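Local structure of putative p22 protein (Leishmania major, 1YQF) at the interface of chains A and B. The protein is of unknown function but, as a homologue of human p32 in the MAM33 mitochondrial glycoprotein family, probably assembles into a ring-like trimer. Sequence-based numbering; all coordinates share one arbitrary frame. Chains: chain A/B, hypothetical protein Lmaj011689.

Contact 1 and contact 2 are neighbours, with the centres of their C-alpha atoms about 10 Å apart, and share B:Leu158. Both draw on chain A helices 23-39 and 173-202 and chain B helix 156-168; contact 1 adds chain B strands 105-112 and 117-125, so apolar packing and a water-bridged acidic edge belong to one surface. Contact 3, about 16 Å from contact 1 and 20 Å from contact 2, sets chain A loops against the C-terminal end of chain B helix 136-144 and the loop after it. This head-to-tail arrangement, not an exact two-fold, fits the three-copy deposited assembly and the trimer typical of p32 relatives.

Contact 1: the interface of chains A and B. Residues chain A 27, 194, 198, 201; chain B 106, 122, 124, 158, 162.
A:Met198, A:Trp194 and A:Phe201, from the C-terminal helix 173-202 of this p32-like (MAM33 family) protein, surround the ring of B:Phe124 on strand 117-125. The far rim of that ring presses on the helix: CZ of B:Phe124 lies 3.6 Å from CA of A:Met198. Its two flanks meet aromatic faces. CE2 sits over a face of the A:Trp194 indole, offset toward the rim, and the plane of the indole's five-membered ring is 62° from that of B:Phe124; CE1 stands over a face of A:Phe201. Both pairs are edge-to-face.

The indole also supplies a polar tie. NE1 of A:Trp194 donates to the backbone O of B:Ile122 at 3.1 Å, a bent bond (140° at H) that approaches from above the carbonyl plane. Beside it, CZ2 of A:Trp194 touches CG2 of B:Ile122 at 3.6 Å.

A:Met198 runs extended from its backbone and then bends at chi3 (-88°), which brings its terminal methyl CE between CG2 of B:Ile122 and CG2 of B:Val162, each at 3.8 Å. From strand 105-112, CB of B:Met106 packs on the CZ end of the A:Phe201 ring, 3.8 Å away.

Farther out, A:Leu27 of helix 23-39 extends CD1 toward helix 156-168. It meets CG2 of B:Val162 tightly at 3.5 Å and CD1 of B:Leu158 at 3.7 Å, and thereby brings the N-terminal helix into the same apolar patch.

Contact 2: the interface of chains A and B. Residues chain A 34, 37, 195; chain B 155, 158.
A:Glu34 and B:Asp155 bring two acidic side chains together at an interchain edge of the p32-like fold. The van der Waals part of their contact is made by the glutamate carboxylate against the aspartate methylene: OE1 of A:Glu34 lies 3.4 Å from CB of B:Asp155, and CD of A:Glu34 lies 3.6 Å from the same CB. In A:Glu34 the bend at chi2 (-56°) sets the carboxylate against B:Asp155, projecting from the helix across the interface.

Between the carboxylates, the planes are turned 38° apart, and OE2 of A:Glu34 stands 3.5 Å from OD2 of B:Asp155. A:Glu37 adds a third acidic group, its OE2 4.3 Å from that same OD2. This clustering of like charges could favour proton uptake by one of the groups, although protonation is not seen.

A polar link runs through water: water 1 lies 2.8 Å from OE1 of A:Glu34 and 3.0 Å from the backbone N of B:Asp155, joining the chains.

A looser apolar contact lies alongside, where CD2 of A:Leu195 approaches CD2 of B:Leu158 at 4.1 Å.

In the fold, chain A helices 23-39 and 173-202 meet the start of chain B helix 156-168, with B:Asp155 in the loop immediately before it.

Contact 3: the interface of chains A and B. Residues chain A 63, 83; chain B 143-147.
A:Cys63 and B:Tyr146 form the small apolar centre where chain A loops meet the end of chain B helix 136-144 and the loop after it in this p32-like protein. The thiol sulfur SG of A:Cys63 rests 3.7 Å from CA of B:Tyr146 and 3.8 Å from its CB, so the cysteine packs on the root of the tyrosine and not on its phenol end. SG is anti to the carbonyl carbon of A:Cys63 (chi1 -80°), which directs it toward this backbone. A second, looser apolar contact sets CG2 of B:Thr147 4.0 Å from CG of A:Asn83.

Around this centre the carboxamide of A:Asn83 reads the backbone of chain B with both of its ends. Its ND2 donates to the O of B:Leu145 at 2.8 Å, with the donor well above that carbonyl's plane. Its OD1 accepts from the N of B:Thr147 at 3.2 Å (161° at H), again from above a carbonyl plane, here that of the amide. Bonding at both ends should fix the flip of the carboxamide.

At the rim, the backbone N of A:Cys63 donates to the O of B:Glu144 at 3.0 Å, nearly straight (173° at H). Water 2 bridges OD1 of A:Asn83 to the hydroxyl OG1 of B:Thr147, lying 2.8 Å from OG1.

In the fold, A:Cys63 directly precedes strand 64-71 and A:Asn83 follows strand 74-81, while the chain B partners run from the last turn of helix 136-144 into the loop beyond it.

Contact 1: the interface of chains A and B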
ATOM      1  N   LEU A  27      -7.643 -25.831 -23.117  1.00 40.51           N
ATOM      2  CA  LEU A  27      -6.732 -25.199 -22.170  1.00 38.60           C
ATOM      3  C   LEU A  27      -5.757 -26.252 -21.651  1.00 38.05           C
ATOM      4  O   LEU A  27      -4.562 -25.998 -21.565  1.00 37.69           O
ATOM      5  CB  LEU A  27      -7.494 -24.548 -21.006  1.00 37.82           C
ATOM      6  CG  LEU A  27      -6.636 -23.832 -19.946  1.00 36.33           C
ATOM      7  CD1 LEU A  27      -5.870 -22.661 -20.540  1.00 35.41           C
ATOM      8  CD2 LEU A  27      -7.487 -23.356 -18.777  1.00 35.36           C
ATOM      9  N   TRP A 194       3.321 -23.198 -12.108  1.00 24.18           N
ATOM     10  CA  TRP A 194       2.089 -22.501 -12.462  1.00 24.23           C
ATOM     11  C   TRP A 194       1.385 -23.185 -13.640  1.00 24.27           C
ATOM     12  O   TRP A 194       0.163 -23.297 -13.658  1.00 23.74           O
ATOM     13  CB  TRP A 194       2.430 -21.043 -12.787  1.00 24.26           C
ATOM     14  CG  TRP A 194       1.288 -20.134 -13.109  1.00 23.91           C
ATOM     15  CD1 TRP A 194       0.569 -19.378 -12.229  1.00 24.48           C
ATOM     16  CD2 TRP A 194       0.772 -19.829 -14.411  1.00 23.42           C
ATOM     17  NE1 TRP A 194      -0.378 -18.640 -12.899  1.00 25.58           N
ATOM     18  CE2 TRP A 194      -0.275 -18.899 -14.241  1.00 24.65           C
ATOM     19  CE3 TRP A 194       1.079 -20.258 -15.708  1.00 24.14           C
ATOM     20  CZ2 TRP A 194      -1.010 -18.392 -15.313  1.00 24.39           C
ATOM     21  CZ3 TRP A 194       0.347 -19.749 -16.775  1.00 24.13           C
ATOM     22  CH2 TRP A 194      -0.687 -18.829 -16.568  1.00 24.16           C
ATOM     23  N   MET A 198      -2.330 -24.948 -13.440  1.00 33.11           N
ATOM     24  CA  MET A 198      -3.419 -24.537 -14.317  1.00 33.50           C
ATOM     25  C   MET A 198      -3.907 -25.729 -15.131  1.00 33.69           C
ATOM     26  O   MET A 198      -5.095 -25.840 -15.428  1.00 33.29           O
ATOM     27  CB  MET A 198      -2.979 -23.424 -15.264  1.00 33.77           C
ATOM     28  CG  MET A 198      -4.080 -23.008 -16.224  1.00 35.25           C
ATOM     29  SD  MET A 198      -3.601 -21.680 -17.289  1.00 39.06           S
ATOM     30  CE  MET A 198      -4.048 -20.284 -16.277  1.00 39.03           C
ATOM     31  N   PHE A 201      -6.117 -27.687 -13.118  1.00 38.01           N
ATOM     32  CA  PHE A 201      -7.369 -26.941 -13.087  1.00 38.16           C
ATOM     33  C   PHE A 201      -8.248 -27.228 -14.297  1.00 38.76           C
ATOM     34  O   PHE A 201      -9.471 -27.301 -14.181  1.00 38.80           O
ATOM     35  CB  PHE A 201      -7.080 -25.440 -13.024  1.00 38.07           C
ATOM     36  CG  PHE A 201      -7.915 -24.717 -12.032  1.00 36.97           C
ATOM     37  CD1 PHE A 201      -7.586 -24.753 -10.687  1.00 35.36           C
ATOM     38  CD2 PHE A 201      -9.040 -24.012 -12.432  1.00 36.65           C
ATOM     39  CE1 PHE A 201      -8.357 -24.092  -9.760  1.00 35.64           C
ATOM     40  CE2 PHE A 201      -9.814 -23.344 -11.502  1.00 36.91           C
ATOM     41  CZ  PHE A 201      -9.469 -23.388 -10.165  1.00 35.51           C
TER
ATOM     42  N   MET B 106      -8.408 -20.451  -8.609  1.00 39.65           N
ATOM     43  CA  MET B 106      -7.742 -19.560  -9.548  1.00 38.82           C
ATOM     44  C   MET B 106      -8.229 -18.145  -9.277  1.00 37.56           C
ATOM     45  O   MET B 106      -9.400 -17.942  -8.985  1.00 37.35           O
ATOM     46  CB  MET B 106      -8.085 -19.951 -10.983  1.00 39.24           C
ATOM     47  CG  MET B 106      -7.381 -19.110 -12.038  1.00 40.74           C
ATOM     48  SD  MET B 106      -8.060 -19.344 -13.684  1.00 44.16           S
ATOM     49  CE  MET B 106      -7.355 -20.915 -14.117  1.00 43.64           C
ATOM     50  N   ILE B 122      -2.995 -13.724 -13.422  1.00 37.00           N
ATOM     51  CA  ILE B 122      -3.558 -15.030 -13.077  1.00 35.93           C
ATOM     52  C   ILE B 122      -2.662 -15.706 -12.055  1.00 35.51           C
ATOM     53  O   ILE B 122      -1.455 -15.841 -12.280  1.00 34.97           O
ATOM     54  CB  ILE B 122      -3.676 -15.934 -14.314  1.00 35.80           C
ATOM     55  CG1 ILE B 122      -4.615 -15.320 -15.346  1.00 36.15           C
ATOM     56  CG2 ILE B 122      -4.184 -17.328 -13.919  1.00 35.10           C
ATOM     57  CD1 ILE B 122      -4.661 -16.090 -16.633  1.00 36.36           C
ATOM     58  N   PHE B 124      -2.806 -18.656  -8.294  1.00 35.19           N
ATOM     59  CA  PHE B 124      -3.451 -19.816  -7.683  1.00 35.89           C
ATOM     60  C   PHE B 124      -3.225 -19.900  -6.181  1.00 38.08           C
ATOM     61  O   PHE B 124      -2.258 -19.359  -5.646  1.00 38.61           O
ATOM     62  CB  PHE B 124      -2.944 -21.107  -8.325  1.00 34.98           C
ATOM     63  CG  PHE B 124      -3.435 -21.320  -9.727  1.00 31.85           C
ATOM     64  CD1 PHE B 124      -4.717 -21.799  -9.964  1.00 28.94           C
ATOM     65  CD2 PHE B 124      -2.613 -21.045 -10.811  1.00 29.29           C
ATOM     66  CE1 PHE B 124      -5.167 -21.999 -11.257  1.00 28.16           C
ATOM     67  CE2 PHE B 124      -3.056 -21.243 -12.105  1.00 28.53           C
ATOM     68  CZ  PHE B 124      -4.331 -21.719 -12.332  1.00 28.46           C
ATOM     69  N   LEU B 158      -2.164 -20.121 -25.550  1.00 46.88           N
ATOM     70  CA  LEU B 158      -2.581 -20.357 -24.168  1.00 45.23           C
ATOM     71  C   LEU B 158      -3.429 -19.203 -23.644  1.00 44.00           C
ATOM     72  O   LEU B 158      -4.373 -19.424 -22.891  1.00 43.78           O
ATOM     73  CB  LEU B 158      -1.364 -20.561 -23.257  1.00 45.06           C
ATOM     74  CG  LEU B 158      -1.631 -20.750 -21.755  1.00 44.93           C
ATOM     75  CD1 LEU B 158      -2.387 -22.041 -21.484  1.00 44.58           C
ATOM     76  CD2 LEU B 158      -0.328 -20.728 -20.973  1.00 45.22           C
ATOM     77  N   VAL B 162      -7.350 -19.399 -22.177  1.00 38.53           N
ATOM     78  CA  VAL B 162      -7.747 -18.940 -20.846  1.00 38.38           C
ATOM     79  C   VAL B 162      -8.921 -17.970 -20.937  1.00 39.17           C
ATOM     80  O   VAL B 162      -9.820 -18.007 -20.101  1.00 38.77           O
ATOM     81  CB  VAL B 162      -6.586 -18.266 -20.090  1.00 37.87           C
ATOM     82  CG1 VAL B 162      -7.098 -17.508 -18.868  1.00 37.14           C
ATOM     83  CG2 VAL B 162      -5.567 -19.301 -19.658  1.00 37.95           C
TER

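Contact 2: the interface of chains A and B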
ATOM      1  N   GLU A  34       2.734 -26.252 -23.473  1.00 35.72           N
ATOM      2  CA  GLU A  34       3.669 -25.263 -22.944  1.00 36.19           C
ATOM      3  C   GLU A  34       4.630 -25.899 -21.941  1.00 35.74           C
ATOM      4  O   GLU A  34       5.810 -25.575 -21.928  1.00 35.31           O
ATOM      5  CB  GLU A  34       2.925 -24.091 -22.295  1.00 36.68           C
ATOM      6  CG  GLU A  34       2.152 -23.218 -23.277  1.00 38.60           C
ATOM      7  CD  GLU A  34       3.016 -22.658 -24.389  1.00 40.28           C
ATOM      8  OE1 GLU A  34       3.959 -21.898 -24.082  1.00 40.06           O
ATOM      9  OE2 GLU A  34       2.753 -22.985 -25.569  1.00 41.85           O
ATOM     10  N   GLU A  37       7.062 -27.907 -23.874  1.00 38.93           N
ATOM     11  CA  GLU A  37       7.938 -26.901 -24.475  1.00 40.54           C
ATOM     12  C   GLU A  37       9.019 -26.468 -23.479  1.00 40.17           C
ATOM     13  O   GLU A  37      10.211 -26.599 -23.758  1.00 39.72           O
ATOM     14  CB  GLU A  37       7.099 -25.693 -24.932  1.00 41.62           C
ATOM     15  CG  GLU A  37       7.751 -24.765 -25.947  1.00 45.55           C
ATOM     16  CD  GLU A  37       6.723 -23.946 -26.715  1.00 49.73           C
ATOM     17  OE1 GLU A  37       5.952 -24.547 -27.495  1.00 51.67           O
ATOM     18  OE2 GLU A  37       6.674 -22.706 -26.532  1.00 51.48           O
ATOM     19  N   LEU A 195       2.161 -23.652 -14.613  1.00 24.74           N
ATOM     20  CA  LEU A 195       1.603 -24.330 -15.781  1.00 25.18           C
ATOM     21  C   LEU A 195       0.963 -25.657 -15.390  1.00 26.90           C
ATOM     22  O   LEU A 195      -0.140 -25.972 -15.825  1.00 27.08           O
ATOM     23  CB  LEU A 195       2.688 -24.578 -16.826  1.00 24.43           C
ATOM     24  CG  LEU A 195       3.213 -23.359 -17.579  1.00 22.37           C
ATOM     25  CD1 LEU A 195       4.428 -23.743 -18.399  1.00 22.40           C
ATOM     26  CD2 LEU A 195       2.137 -22.774 -18.474  1.00 21.96           C
TER
ATOM     27  N   ASP B 155       2.379 -17.207 -24.151  1.00 55.78           N
ATOM     28  CA  ASP B 155       2.102 -17.764 -25.474  1.00 56.13           C
ATOM     29  C   ASP B 155       0.652 -17.461 -25.826  1.00 56.17           C
ATOM     30  O   ASP B 155      -0.249 -17.754 -25.042  1.00 55.94           O
ATOM     31  CB  ASP B 155       2.349 -19.278 -25.465  1.00 56.38           C
ATOM     32  CG  ASP B 155       2.346 -19.891 -26.854  1.00 57.16           C
ATOM     33  OD1 ASP B 155       1.246 -20.193 -27.378  1.00 57.82           O
ATOM     34  OD2 ASP B 155       3.401 -20.121 -27.493  1.00 57.73           O
ATOM     35  N   LEU B 158      -2.164 -20.121 -25.550  1.00 46.88           N
ATOM     36  CA  LEU B 158      -2.581 -20.357 -24.168  1.00 45.23           C
ATOM     37  C   LEU B 158      -3.429 -19.203 -23.644  1.00 44.00           C
ATOM     38  O   LEU B 158      -4.373 -19.424 -22.891  1.00 43.78           O
ATOM     39  CB  LEU B 158      -1.364 -20.561 -23.257  1.00 45.06           C
ATOM     40  CG  LEU B 158      -1.631 -20.750 -21.755  1.00 44.93           C
ATOM     41  CD1 LEU B 158      -2.387 -22.041 -21.484  1.00 44.58           C
ATOM     42  CD2 LEU B 158      -0.328 -20.728 -20.973  1.00 45.22           C
TER
HETATM   43  O   HOH W   1       3.144 -19.663 -22.534  1.00 36.00           O

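Contact 3: the interface of chains A and B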
ATOM      1  N   CYS A  63       7.881 -16.502  -2.286  1.00 35.93           N
ATOM      2  CA  CYS A  63       8.903 -16.051  -3.225  1.00 35.23           C
ATOM      3  C   CYS A  63       9.899 -15.110  -2.545  1.00 34.42           C
ATOM      4  O   CYS A  63      10.626 -14.382  -3.209  1.00 34.00           O
ATOM      5  CB  CYS A  63       8.240 -15.365  -4.418  1.00 35.15           C
ATOM      6  SG  CYS A  63       7.602 -16.557  -5.605  1.00 37.17           S
ATOM      7  N   ASN A  83       9.359 -12.188  -7.075  1.00 44.79           N
ATOM      8  CA  ASN A  83       8.169 -11.643  -7.721  1.00 47.56           C
ATOM      9  C   ASN A  83       8.522 -10.348  -8.429  1.00 51.32           C
ATOM     10  O   ASN A  83       9.357  -9.571  -7.955  1.00 51.51           O
ATOM     11  CB  ASN A  83       7.052 -11.373  -6.704  1.00 46.97           C
ATOM     12  CG  ASN A  83       6.188 -12.592  -6.442  1.00 45.95           C
ATOM     13  OD1 ASN A  83       5.936 -13.392  -7.345  1.00 42.87           O
ATOM     14  ND2 ASN A  83       5.723 -12.735  -5.201  1.00 44.29           N
TER
ATOM     15  N   ASN B 143       0.743 -11.244  -0.900  1.00 36.19           N
ATOM     16  CA  ASN B 143       1.852 -10.473  -1.480  1.00 36.35           C
ATOM     17  C   ASN B 143       3.194 -11.216  -1.448  1.00 36.13           C
ATOM     18  O   ASN B 143       4.104 -10.895  -2.212  1.00 35.93           O
ATOM     19  CB  ASN B 143       2.011  -9.127  -0.762  1.00 36.40           C
ATOM     20  CG  ASN B 143       0.886  -8.151  -1.076  1.00 37.44           C
ATOM     21  OD1 ASN B 143       0.218  -8.251  -2.109  1.00 39.14           O
ATOM     22  ND2 ASN B 143       0.678  -7.194  -0.182  1.00 37.93           N
ATOM     23  N   GLU B 144       3.311 -12.196  -0.558  1.00 35.84           N
ATOM     24  CA  GLU B 144       4.516 -13.005  -0.448  1.00 35.94           C
ATOM     25  C   GLU B 144       4.552 -14.134  -1.478  1.00 34.99           C
ATOM     26  O   GLU B 144       5.628 -14.539  -1.908  1.00 34.78           O
ATOM     27  CB  GLU B 144       4.620 -13.603   0.955  1.00 36.52           C
ATOM     28  CG  GLU B 144       4.974 -12.594   2.033  1.00 39.06           C
ATOM     29  CD  GLU B 144       5.178 -13.247   3.383  1.00 41.23           C
ATOM     30  OE1 GLU B 144       4.178 -13.677   3.998  1.00 42.30           O
ATOM     31  OE2 GLU B 144       6.342 -13.339   3.823  1.00 43.75           O
ATOM     32  N   LEU B 145       3.383 -14.651  -1.852  1.00 34.18           N
ATOM     33  CA  LEU B 145       3.303 -15.786  -2.771  1.00 33.90           C
ATOM     34  C   LEU B 145       3.528 -15.381  -4.223  1.00 33.56           C
ATOM     35  O   LEU B 145       3.379 -14.214  -4.591  1.00 33.62           O
ATOM     36  CB  LEU B 145       1.945 -16.487  -2.650  1.00 33.92           C
ATOM     37  CG  LEU B 145       1.523 -16.950  -1.252  1.00 35.05           C
ATOM     38  CD1 LEU B 145       0.176 -17.654  -1.317  1.00 35.61           C
ATOM     39  CD2 LEU B 145       2.568 -17.854  -0.606  1.00 34.54           C
ATOM     40  N   TYR B 146       3.884 -16.367  -5.040  1.00 33.00           N
ATOM     41  CA  TYR B 146       4.051 -16.173  -6.475  1.00 32.53           C
ATOM     42  C   TYR B 146       2.776 -15.573  -7.039  1.00 32.58           C
ATOM     43  O   TYR B 146       1.713 -16.165  -6.905  1.00 32.51           O
ATOM     44  CB  TYR B 146       4.320 -17.511  -7.160  1.00 32.21           C
ATOM     45  CG  TYR B 146       4.534 -17.415  -8.656  1.00 31.54           C
ATOM     46  CD1 TYR B 146       5.468 -16.534  -9.194  1.00 30.47           C
ATOM     47  CD2 TYR B 146       3.817 -18.224  -9.532  1.00 30.11           C
ATOM     48  CE1 TYR B 146       5.676 -16.456 -10.566  1.00 30.42           C
ATOM     49  CE2 TYR B 146       4.020 -18.154 -10.903  1.00 30.07           C
ATOM     50  CZ  TYR B 146       4.945 -17.272 -11.415  1.00 30.39           C
ATOM     51  OH  TYR B 146       5.142 -17.213 -12.779  1.00 30.37           O
ATOM     52  N   THR B 147       2.888 -14.399  -7.656  1.00 32.60           N
ATOM     53  CA  THR B 147       1.729 -13.686  -8.188  1.00 32.62           C
ATOM     54  C   THR B 147       1.373 -14.093  -9.611  1.00 32.51           C
ATOM     55  O   THR B 147       0.378 -13.616 -10.155  1.00 32.46           O
ATOM     56  CB  THR B 147       1.969 -12.160  -8.151  1.00 32.68           C
ATOM     57  OG1 THR B 147       3.127 -11.825  -8.934  1.00 33.65           O
ATOM     58  CG2 THR B 147       2.299 -11.684  -6.737  1.00 32.34           C
TER
HETATM   59  O   HOH W   2       5.558 -12.372 -10.272  1.00 44.33           O